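PDB 5H04: binary enterotoxin of Clostridium perfringens component a from Clostridium perfringens, which is the ADP-ribosylating component of a binary enterotoxin, binding NAD and probably transferring its ADP-ribose to a target protein in the host cell. Local coordinates for residues Y296-P301 against K355-L360. Sequence-based numbering, arbitrary orientation.
Sequences YRRMGP and KLILRL. With NAI (1,4-dihydronicotinamide adenine dinucleotide), chain B.
The NADH-binding strand of the ADP-ribosyltransferase fold, 293-299, pairs antiparallel with strand 356-362, and Arg297 faces Leu358 across the seam as a hydrogen-bonded pair. Leu358 N donates to Arg297 O at 2.8 Å, and the return bond from Arg297 N reaches Leu358 O at 3.1 Å. On one face of the sheet, Met299 SD rests against Leu358 CB at 3.6 Å, and both side chains touch Tyr391 of strand 390-401. On the other, Arg298 bends at its second torsion (chi2 -54°), which lays the guanidinium over Ile357; Ile357 CD1 lies over one face of the guanidinium, 3.4 Å from Arg298 NH1, while Arg298 NH2 is held by the carbonyls of Ser345 and Phe59. Further along, Arg359 runs beside the Tyr296 ring, where Arg359 CD is 3.7 Å from Tyr296 CE2, and one water joins Tyr296 OH, also hydrogen-bonded to Asn213, to Arg359 NH1. Asp415 and Asp136 also grip this guanidinium.

At Arg298 the strand's other edge serves the cofactor. Arg298 N donates to the carboxamide O7N of NADH at 2.7 Å, and N7N returns a nearly straight bond to Arg298 O. Arg297, extended from CG to NE, carries its guanidinium to the diphosphate, where Arg297 NH1 bonds NADH O1N at 2.9 Å; Glu303 holds NE. A sheet-edge strand that reads the nicotinamide amide with its backbone and the diphosphate with an arginine is characteristic of the NAD pocket of ADP-ribosylating toxins.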
loop_
_atom_site.group_PDB
_atom_site.type_symbol
_atom_site.label_atom_id
_atom_site.label_comp_id
_atom_site.label_asym_id
_atom_site.label_seq_id
_atom_site.Cartn_x
_atom_site.Cartn_y
_atom_site.Cartn_z
ATOM N N TYR A 296 9.113 0.749 3.755
ATOM C CA TYR A 296 9.194 -0.632 3.287
ATOM C C TYR A 296 10.283 -1.406 4.013
ATOM O O TYR A 296 11.270 -0.832 4.493
ATOM C CB TYR A 296 9.463 -0.693 1.778
ATOM C CG TYR A 296 8.399 -0.025 0.962
ATOM C CD1 TYR A 296 8.456 1.334 0.697
ATOM C CD2 TYR A 296 7.339 -0.753 0.442
ATOM C CE1 TYR A 296 7.473 1.963 -0.053
ATOM C CE2 TYR A 296 6.334 -0.135 -0.313
ATOM C CZ TYR A 296 6.420 1.219 -0.564
ATOM O OH TYR A 296 5.447 1.831 -1.309
ATOM N N ARG A 297 10.115 -2.727 4.067
ATOM C CA ARG A 297 11.164 -3.563 4.641
ATOM C C ARG A 297 11.156 -4.928 3.972
ATOM O O ARG A 297 10.101 -5.559 3.855
ATOM C CB ARG A 297 10.999 -3.714 6.167
ATOM C CG ARG A 297 12.023 -4.666 6.781
ATOM C CD ARG A 297 11.927 -4.766 8.324
ATOM N NE ARG A 297 12.679 -5.926 8.789
ATOM C CZ ARG A 297 14.012 -5.973 8.836
ATOM N NH1 ARG A 297 14.727 -4.919 8.468
ATOM N NH2 ARG A 297 14.634 -7.074 9.240
ATOM N N ARG A 298 12.329 -5.373 3.511
ATOM C CA ARG A 298 12.489 -6.752 3.068
ATOM C C ARG A 298 12.725 -7.602 4.309
ATOM O O ARG A 298 13.758 -7.467 4.975
ATOM C CB ARG A 298 13.633 -6.868 2.063
ATOM C CG ARG A 298 13.373 -6.059 0.797
ATOM C CD ARG A 298 12.021 -6.432 0.190
ATOM N NE ARG A 298 11.614 -5.483 -0.844
ATOM C CZ ARG A 298 11.351 -5.806 -2.103
ATOM N NH1 ARG A 298 11.448 -7.066 -2.506
ATOM N NH2 ARG A 298 10.987 -4.862 -2.964
ATOM N N MET A 299 11.751 -8.440 4.649
ATOM C CA MET A 299 11.737 -9.137 5.924
ATOM C C MET A 299 12.252 -10.559 5.750
ATOM O O MET A 299 11.964 -11.221 4.747
ATOM C CB MET A 299 10.324 -9.169 6.525
ATOM C CG MET A 299 9.736 -7.783 6.814
ATOM S SD MET A 299 8.021 -7.856 7.368
ATOM C CE MET A 299 8.233 -8.093 9.121
ATOM N N GLY A 300 13.004 -11.025 6.738
ATOM C CA GLY A 300 13.424 -12.406 6.774
ATOM C C GLY A 300 12.341 -13.271 7.386
ATOM O O GLY A 300 11.442 -12.776 8.072
ATOM N N PRO A 301 12.413 -14.585 7.166
ATOM C CA PRO A 301 11.330 -15.463 7.642
ATOM C C PRO A 301 11.231 -15.576 9.151
ATOM O O PRO A 301 10.153 -15.907 9.661
ATOM C CB PRO A 301 11.680 -16.816 7.004
ATOM C CG PRO A 301 13.160 -16.756 6.830
ATOM C CD PRO A 301 13.436 -15.335 6.418
ATOM N N LYS A 355 11.318 -13.090 0.895
ATOM C CA LYS A 355 10.016 -13.270 0.261
ATOM C C LYS A 355 8.905 -12.444 0.898
ATOM O O LYS A 355 7.764 -12.521 0.438
ATOM C CB LYS A 355 9.606 -14.744 0.283
ATOM C CG LYS A 355 10.581 -15.688 -0.408
ATOM C CD LYS A 355 10.139 -17.119 -0.198
ATOM C CE LYS A 355 11.137 -18.095 -0.796
ATOM N NZ LYS A 355 10.784 -19.496 -0.422
ATOM N N LEU A 356 9.207 -11.659 1.927
ATOM C CA LEU A 356 8.203 -10.937 2.700
ATOM C C LEU A 356 8.521 -9.455 2.616
ATOM O O LEU A 356 9.603 -9.027 3.038
ATOM C CB LEU A 356 8.189 -11.426 4.146
ATOM C CG LEU A 356 7.830 -12.911 4.254
ATOM C CD1 LEU A 356 8.223 -13.441 5.613
ATOM C CD2 LEU A 356 6.331 -13.145 3.989
ATOM N N ILE A 357 7.600 -8.687 2.038
ATOM C CA ILE A 357 7.795 -7.270 1.765
ATOM C C ILE A 357 6.825 -6.502 2.657
ATOM O O ILE A 357 5.616 -6.487 2.407
ATOM C CB ILE A 357 7.567 -6.941 0.283
ATOM C CG1 ILE A 357 8.460 -7.818 -0.617
ATOM C CG2 ILE A 357 7.810 -5.458 0.023
ATOM C CD1 ILE A 357 8.149 -7.685 -2.122
ATOM N N LEU A 358 7.355 -5.857 3.691
ATOM C CA LEU A 358 6.538 -4.992 4.534
ATOM C C LEU A 358 6.235 -3.694 3.799
ATOM O O LEU A 358 7.137 -3.068 3.243
ATOM C CB LEU A 358 7.264 -4.687 5.836
ATOM C CG LEU A 358 6.484 -3.915 6.913
ATOM C CD1 LEU A 358 5.414 -4.796 7.517
ATOM C CD2 LEU A 358 7.423 -3.394 8.006
ATOM N N ARG A 359 4.963 -3.295 3.788
ATOM C CA ARG A 359 4.532 -1.991 3.284
ATOM C C ARG A 359 3.846 -1.332 4.472
ATOM O O ARG A 359 2.684 -1.628 4.753
ATOM C CB ARG A 359 3.585 -2.108 2.078
ATOM C CG ARG A 359 3.117 -0.744 1.557
ATOM C CD ARG A 359 2.684 -0.776 0.092
ATOM N NE ARG A 359 1.480 -1.578 -0.111
ATOM C CZ ARG A 359 0.975 -1.824 -1.309
ATOM N NH1 ARG A 359 1.576 -1.330 -2.386
ATOM N NH2 ARG A 359 -0.110 -2.573 -1.430
ATOM N N LEU A 360 4.561 -0.456 5.174
ATOM C CA LEU A 360 4.189 -0.047 6.529
ATOM C C LEU A 360 3.639 1.366 6.520
ATOM O O LEU A 360 4.312 2.301 6.073
ATOM C CB LEU A 360 5.393 -0.148 7.462
ATOM C CG LEU A 360 5.238 0.353 8.898
ATOM C CD1 LEU A 360 4.331 -0.551 9.719
ATOM C CD2 LEU A 360 6.610 0.483 9.560
HETATM P PA NAI B . 17.994 -6.903 10.874
HETATM O O1A NAI B . 18.783 -6.872 12.218
HETATM O O2A NAI B . 16.601 -6.265 11.011
HETATM O O5B NAI B . 17.773 -8.433 10.376
HETATM C C5B NAI B . 18.841 -9.350 10.214
HETATM C C4B NAI B . 18.229 -10.771 10.419
HETATM O O4B NAI B . 17.496 -10.799 11.794
HETATM C C3B NAI B . 17.349 -11.031 9.535
HETATM O O3B NAI B . 17.379 -12.432 9.150
HETATM C C2B NAI B . 15.880 -10.752 10.238
HETATM O O2B NAI B . 14.871 -11.535 9.538
HETATM C C1B NAI B . 16.009 -11.069 11.465
HETATM N N9A NAI B . 15.213 -10.185 12.327
HETATM C C8A NAI B . 15.259 -8.833 12.406
HETATM N N7A NAI B . 14.323 -8.460 13.343
HETATM C C5A NAI B . 13.719 -9.600 13.826
HETATM C C6A NAI B . 12.730 -9.777 14.766
HETATM N N6A NAI B . 11.969 -8.890 15.575
HETATM N N1A NAI B . 12.302 -11.027 15.060
HETATM C C2A NAI B . 12.849 -12.106 14.423
HETATM N N3A NAI B . 13.847 -11.937 13.490
HETATM C C4A NAI B . 14.273 -10.683 13.201
HETATM O O3 NAI B . 18.841 -6.172 9.730
HETATM P PN NAI B . 18.641 -6.321 8.144
HETATM O O1N NAI B . 17.226 -6.275 7.728
HETATM O O2N NAI B . 19.244 -7.631 7.600
HETATM O O5D NAI B . 19.369 -5.031 7.531
HETATM C C5D NAI B . 20.745 -4.942 7.556
HETATM C C4D NAI B . 21.159 -3.613 7.134
HETATM O O4D NAI B . 20.537 -3.262 6.010
HETATM C C3D NAI B . 20.781 -2.477 8.283
HETATM O O3D NAI B . 21.893 -1.463 8.293
HETATM C C2D NAI B . 19.715 -1.979 7.902
HETATM O O2D NAI B . 19.485 -0.608 8.422
HETATM C C1D NAI B . 19.857 -1.972 6.288
HETATM N N1N NAI B . 18.698 -1.903 5.664
HETATM C C2N NAI B . 17.707 -2.939 5.777
HETATM C C3N NAI B . 16.409 -2.836 4.978
HETATM C C7N NAI B . 15.514 -4.006 4.780
HETATM O O7N NAI B . 14.574 -3.881 3.971
HETATM N N7N NAI B . 15.719 -5.210 5.473
HETATM C C4N NAI B . 15.970 -1.496 4.384
HETATM C C5N NAI B . 17.174 -0.646 3.991
HETATM C C6N NAI B . 18.442 -0.757 4.828
HETATM O O HOH W 1 3.286 0.988 -2.687
#